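Long-range contacts in spindle pole body-associated protein VIK1 (Candida glabrata, PDB 4GKP), which probably binds microtubules through a noncatalytic, kinesin-like motor homology domain and associates with the kinesin Kar3: residues Phe112-Gln117 and Ser186-Phe191; Arg80-Leu85 and Pro200-Phe205. All blocks are in the same frame, centred on the assembly; numbering follows the deposited sequence.

Contact 1 (Phe112-Gln117 and Ser186-Phe191)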
# COMPACT_ATOMS: atom_id res chain seq x y z
N PHE A 112 20.37 1.31 5.68
CA PHE A 112 20.05 1.81 4.34
C PHE A 112 20.10 3.32 4.28
O PHE A 112 19.81 3.99 5.26
CB PHE A 112 18.63 1.38 3.90
CG PHE A 112 18.40 -0.11 3.87
CD1 PHE A 112 18.02 -0.79 5.01
CD2 PHE A 112 18.55 -0.83 2.68
CE1 PHE A 112 17.79 -2.17 4.97
CE2 PHE A 112 18.32 -2.20 2.64
CZ PHE A 112 17.94 -2.88 3.79
N VAL A 113 20.50 3.85 3.12
CA VAL A 113 20.12 5.21 2.72
C VAL A 113 18.80 5.05 1.94
O VAL A 113 18.70 4.22 1.02
CB VAL A 113 21.23 5.89 1.88
CG1 VAL A 113 20.70 7.10 1.10
CG2 VAL A 113 22.40 6.28 2.77
N ILE A 114 17.78 5.81 2.34
CA ILE A 114 16.43 5.63 1.79
C ILE A 114 15.95 6.95 1.23
O ILE A 114 15.97 7.95 1.94
CB ILE A 114 15.41 5.16 2.86
CG1 ILE A 114 15.93 3.97 3.67
CG2 ILE A 114 14.05 4.83 2.19
CD1 ILE A 114 15.17 3.67 4.95
N THR A 115 15.52 6.93 -0.02
CA THR A 115 14.97 8.11 -0.67
C THR A 115 13.45 7.98 -0.82
O THR A 115 12.91 6.87 -0.82
CB THR A 115 15.54 8.34 -2.09
OG1 THR A 115 15.09 7.30 -2.97
CG2 THR A 115 17.04 8.34 -2.08
N LEU A 116 12.78 9.11 -0.96
CA LEU A 116 11.35 9.10 -1.23
C LEU A 116 11.02 10.05 -2.38
O LEU A 116 11.59 11.12 -2.50
CB LEU A 116 10.57 9.47 0.03
CG LEU A 116 9.06 9.73 -0.07
CD1 LEU A 116 8.33 8.46 -0.51
CD2 LEU A 116 8.49 10.29 1.23
N GLN A 117 10.13 9.61 -3.25
CA GLN A 117 9.44 10.49 -4.18
C GLN A 117 7.97 10.17 -4.07
O GLN A 117 7.58 9.01 -3.96
CB GLN A 117 9.90 10.23 -5.60
CG GLN A 117 11.32 10.68 -5.88
CD GLN A 117 11.81 10.17 -7.21
OE1 GLN A 117 11.91 8.95 -7.43
NE2 GLN A 117 12.07 11.09 -8.14
N SER A 186 3.99 6.52 -3.92
CA SER A 186 5.26 6.80 -3.25
C SER A 186 6.29 5.79 -3.73
O SER A 186 6.01 4.59 -3.79
CB SER A 186 5.12 6.64 -1.73
OG SER A 186 4.40 7.70 -1.15
N LYS A 187 7.47 6.27 -4.10
CA LYS A 187 8.55 5.36 -4.45
C LYS A 187 9.71 5.55 -3.49
O LYS A 187 10.26 6.65 -3.39
CB LYS A 187 9.02 5.58 -5.88
CG LYS A 187 10.17 4.66 -6.24
CD LYS A 187 10.81 5.03 -7.56
CE LYS A 187 12.02 4.15 -7.83
NZ LYS A 187 12.50 4.36 -9.23
N PHE A 188 10.06 4.49 -2.77
CA PHE A 188 11.19 4.54 -1.87
C PHE A 188 12.31 3.75 -2.53
O PHE A 188 12.10 2.66 -3.05
CB PHE A 188 10.88 3.88 -0.51
CG PHE A 188 9.77 4.53 0.28
CD1 PHE A 188 8.42 4.30 -0.04
CD2 PHE A 188 10.06 5.27 1.42
CE1 PHE A 188 7.39 4.86 0.73
CE2 PHE A 188 9.03 5.84 2.20
CZ PHE A 188 7.70 5.62 1.86
N GLN A 189 13.52 4.28 -2.50
CA GLN A 189 14.68 3.50 -2.89
C GLN A 189 15.49 3.19 -1.65
O GLN A 189 15.82 4.09 -0.87
CB GLN A 189 15.55 4.28 -3.89
CG GLN A 189 14.96 4.42 -5.29
CD GLN A 189 15.84 5.29 -6.17
OE1 GLN A 189 16.15 6.46 -5.83
NE2 GLN A 189 16.27 4.75 -7.27
N PHE A 190 15.83 1.91 -1.49
CA PHE A 190 16.69 1.45 -0.39
C PHE A 190 18.06 1.13 -0.96
O PHE A 190 18.18 0.24 -1.82
CB PHE A 190 16.12 0.18 0.24
CG PHE A 190 14.97 0.44 1.19
CD1 PHE A 190 13.69 0.71 0.71
CD2 PHE A 190 15.16 0.38 2.58
CE1 PHE A 190 12.64 0.92 1.60
CE2 PHE A 190 14.12 0.60 3.46
CZ PHE A 190 12.86 0.89 2.97
N PHE A 191 19.07 1.89 -0.53
CA PHE A 191 20.47 1.64 -0.93
C PHE A 191 21.13 0.97 0.28
O PHE A 191 21.32 1.60 1.32
CB PHE A 191 21.19 2.93 -1.35
CG PHE A 191 20.61 3.61 -2.58
CD1 PHE A 191 19.54 4.52 -2.46
CD2 PHE A 191 21.14 3.39 -3.85
CE1 PHE A 191 19.01 5.16 -3.60
CE2 PHE A 191 20.62 4.00 -4.97
CZ PHE A 191 19.56 4.89 -4.85
O HOH W 1 12.67 7.42 -4.38
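Phe-190 points the edge of its ring into the face of Phe-112, a T-shaped pair with planes at 88°, and its CD2 lies 3.5 Å from Phe-112 CG. One face of Phe-190 is covered by Ile-114, whose CG2 sits over the ring centre as a CH-pi contact, while Ile-114 CD1 meets Phe-190 CE2 at 3.6 Å. Two residues on, Leu-116 repeats the scheme: with CG anti to the backbone N (chi1 171°), its CD1 comes to rest over the centre of the Phe-188 ring, 3.8 Å from CZ. Ile-114, Leu-116, Phe-188 and Phe-190 stand on one face of the antiparallel pairing of strands 112-121 and 183-192, within the central mixed sheet of the kinesin motor-like fold. Val-113, Thr-115 and Gln-117 form the hydrogen-bonded pairs with Phe-191, Gln-189 and Lys-187; the bond from Lys-187 N to Gln-117 O is 2.7 Å. On their face the middle and the Gln-117 end turn polar, while Val-113 and Phe-191 stay apolar. Thr-115 OG1 lies 3.2 Å from Gln-189 OE1 and 2.8 Å from a water that donates to Lys-187 O. Farther out, Lys-187 NZ is held by Ile-152 O and Thr-151 OG1, and Gln-117 NE2 by Ser-156 O and Leu-154 O. Behind the aromatic face, Phe-104 of helix 96-107 meets both Phe-188 and Phe-190 edge-to-face.

Contact 2 (Arg80-Leu85 and Pro200-Phe205)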
# COMPACT_ATOMS: atom_id res chain seq x y z
N ARG A 80 16.39 -8.55 -1.35
CA ARG A 80 16.63 -7.57 -2.43
C ARG A 80 15.64 -7.63 -3.59
O ARG A 80 16.00 -7.47 -4.75
CB ARG A 80 18.06 -7.69 -2.97
CG ARG A 80 19.14 -7.63 -1.90
CD ARG A 80 20.47 -8.08 -2.48
NE ARG A 80 21.59 -7.86 -1.56
CZ ARG A 80 22.05 -6.66 -1.19
NH1 ARG A 80 21.48 -5.54 -1.63
NH2 ARG A 80 23.09 -6.60 -0.36
N GLU A 81 14.37 -7.88 -3.27
CA GLU A 81 13.35 -7.99 -4.29
C GLU A 81 12.53 -6.70 -4.26
O GLU A 81 12.16 -6.23 -3.18
CB GLU A 81 12.40 -9.16 -4.00
CG GLU A 81 13.06 -10.53 -3.97
CD GLU A 81 12.05 -11.63 -3.67
OE1 GLU A 81 11.37 -11.56 -2.62
OE2 GLU A 81 11.94 -12.59 -4.48
N ASN A 82 12.25 -6.16 -5.43
CA ASN A 82 11.42 -4.98 -5.55
C ASN A 82 10.01 -5.32 -5.11
O ASN A 82 9.49 -6.41 -5.39
CB ASN A 82 11.43 -4.46 -6.99
CG ASN A 82 12.80 -3.96 -7.42
OD1 ASN A 82 13.61 -3.54 -6.60
ND2 ASN A 82 13.05 -3.99 -8.70
N PHE A 83 9.37 -4.40 -4.40
CA PHE A 83 8.08 -4.74 -3.81
C PHE A 83 7.17 -3.56 -3.60
O PHE A 83 7.57 -2.40 -3.80
CB PHE A 83 8.23 -5.59 -2.51
CG PHE A 83 8.81 -4.84 -1.35
CD1 PHE A 83 10.11 -4.33 -1.40
CD2 PHE A 83 8.09 -4.68 -0.17
CE1 PHE A 83 10.65 -3.65 -0.32
CE2 PHE A 83 8.62 -4.01 0.92
CZ PHE A 83 9.91 -3.49 0.85
N ASN A 84 5.94 -3.87 -3.21
CA ASN A 84 4.93 -2.85 -3.03
C ASN A 84 3.96 -3.16 -1.89
O ASN A 84 3.89 -4.30 -1.41
CB ASN A 84 4.18 -2.64 -4.35
CG ASN A 84 3.24 -3.78 -4.69
OD1 ASN A 84 2.31 -4.07 -3.94
ND2 ASN A 84 3.49 -4.45 -5.81
N LEU A 85 3.22 -2.13 -1.47
CA LEU A 85 2.07 -2.31 -0.60
C LEU A 85 0.99 -1.40 -1.16
O LEU A 85 1.26 -0.22 -1.41
CB LEU A 85 2.39 -1.93 0.86
CG LEU A 85 1.21 -1.90 1.85
CD1 LEU A 85 0.59 -3.28 2.07
CD2 LEU A 85 1.61 -1.27 3.19
N PRO A 200 19.52 -0.01 -6.01
CA PRO A 200 18.44 0.28 -5.05
C PRO A 200 17.38 -0.80 -5.09
O PRO A 200 17.11 -1.35 -6.16
CB PRO A 200 17.87 1.63 -5.52
CG PRO A 200 18.36 1.81 -6.94
CD PRO A 200 19.59 0.95 -7.13
N ILE A 201 16.83 -1.14 -3.93
CA ILE A 201 15.62 -1.95 -3.91
C ILE A 201 14.44 -0.99 -3.89
O ILE A 201 14.35 -0.13 -3.00
CB ILE A 201 15.56 -2.84 -2.64
CG1 ILE A 201 16.92 -3.55 -2.42
CG2 ILE A 201 14.38 -3.80 -2.75
CD1 ILE A 201 17.10 -4.13 -1.05
N ASP A 202 13.54 -1.13 -4.86
CA ASP A 202 12.38 -0.24 -4.94
C ASP A 202 11.19 -0.75 -4.13
O ASP A 202 10.79 -1.92 -4.23
CB ASP A 202 11.97 -0.02 -6.40
CG ASP A 202 13.11 0.45 -7.26
OD1 ASP A 202 13.86 1.32 -6.82
OD2 ASP A 202 13.27 -0.05 -8.39
N PHE A 203 10.62 0.14 -3.34
CA PHE A 203 9.39 -0.16 -2.63
C PHE A 203 8.36 0.88 -3.06
O PHE A 203 8.64 2.07 -3.00
CB PHE A 203 9.59 -0.14 -1.11
CG PHE A 203 8.29 -0.16 -0.31
CD1 PHE A 203 7.44 -1.26 -0.34
CD2 PHE A 203 7.94 0.92 0.51
CE1 PHE A 203 6.26 -1.29 0.40
CE2 PHE A 203 6.76 0.90 1.25
CZ PHE A 203 5.91 -0.21 1.19
N TYR A 204 7.19 0.41 -3.50
CA TYR A 204 6.08 1.30 -3.89
C TYR A 204 4.94 1.21 -2.90
O TYR A 204 4.45 0.10 -2.60
CB TYR A 204 5.55 0.97 -5.29
CG TYR A 204 6.61 1.00 -6.35
CD1 TYR A 204 6.95 2.19 -6.99
CD2 TYR A 204 7.32 -0.16 -6.68
CE1 TYR A 204 7.94 2.22 -7.95
CE2 TYR A 204 8.32 -0.14 -7.64
CZ TYR A 204 8.62 1.06 -8.28
OH TYR A 204 9.60 1.10 -9.22
N PHE A 205 4.54 2.36 -2.39
CA PHE A 205 3.37 2.46 -1.54
C PHE A 205 2.27 3.19 -2.28
O PHE A 205 2.38 4.38 -2.58
CB PHE A 205 3.68 3.17 -0.22
CG PHE A 205 2.49 3.29 0.68
CD1 PHE A 205 1.82 2.14 1.15
CD2 PHE A 205 2.01 4.54 1.07
CE1 PHE A 205 0.71 2.24 1.98
CE2 PHE A 205 0.91 4.64 1.92
CZ PHE A 205 0.26 3.50 2.38
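Phe-83 and Asp-202 begin the parallel pairing, with Phe-83 N donating to Asp-202 O at 2.9 Å. The bonds then step along both strands: Tyr-204 N reaches Phe-83 O, and Leu-85 N reaches Tyr-204 O at 2.8 Å. Just before strand 83-88 starts, a side chain takes over the backbone's part: Asn-82 OD1 accepts from Asp-202 N at 3.0 Å, a fairly straight bond whose donor stands 44° out of the amide carbonyl plane. The Asn-82 amide and the Asp-202 carboxylate lie side by side, but the carboxylate finds its hydrogen bond at Thr-151 OG1.

Among the apolar contacts Phe-203 meets both Phe-83 and Leu-85. Phe-83, its CG between the backbone N and the carbonyl carbon (chi1 68°), turns one ring face to it, and Phe-203 CD1 stands over the rim of that face, 3.2 Å from Phe-83 CE2. The planes meet obliquely at 37°. Leu-85 CB touches the far end of the Phe-203 ring at CZ, 3.9 Å away, and Leu-85 CD2 packs on Phe-205 CE1. At the other end Ile-201 reaches back to the turn, its CD1 3.7 Å from Arg-80 CA, where a Schellman motif closes helix 68-78.

That helix covers Phe-83 through Ile-73, Cys-76 and Leu-77, while helix 96-107 packs on Phe-203 and Phe-205. Within the central sheet of the kinesin motor-like fold, strand 83-88 lies between strands 201-208 and 246-250, and strand 201-208 is flanked in turn by strand 183-192.

How the contacts relate
Both contacts are largely buried and belong to one mixed sheet, their centres about 9 Å apart. Strands 183-192 and 201-208, consecutive in the sequence, join them: Phe-188 N lies 2.8 Å from Phe-203 O and Phe-190 O 2.9 Å from Ile-201 N, both probable hydrogen bonds. Contact 1 is antiparallel and nested within the chain loop that contact 2 closes; contact 2 is parallel and lies nearer the centre of the chain. Their aromatic faces share helix 96-107, and the Phe-188 and Phe-203 rings meet. They differ in their polar chemistry: contact 1 includes a bridging water, whereas in contact 2 an asparagine side chain extends the backbone pairing.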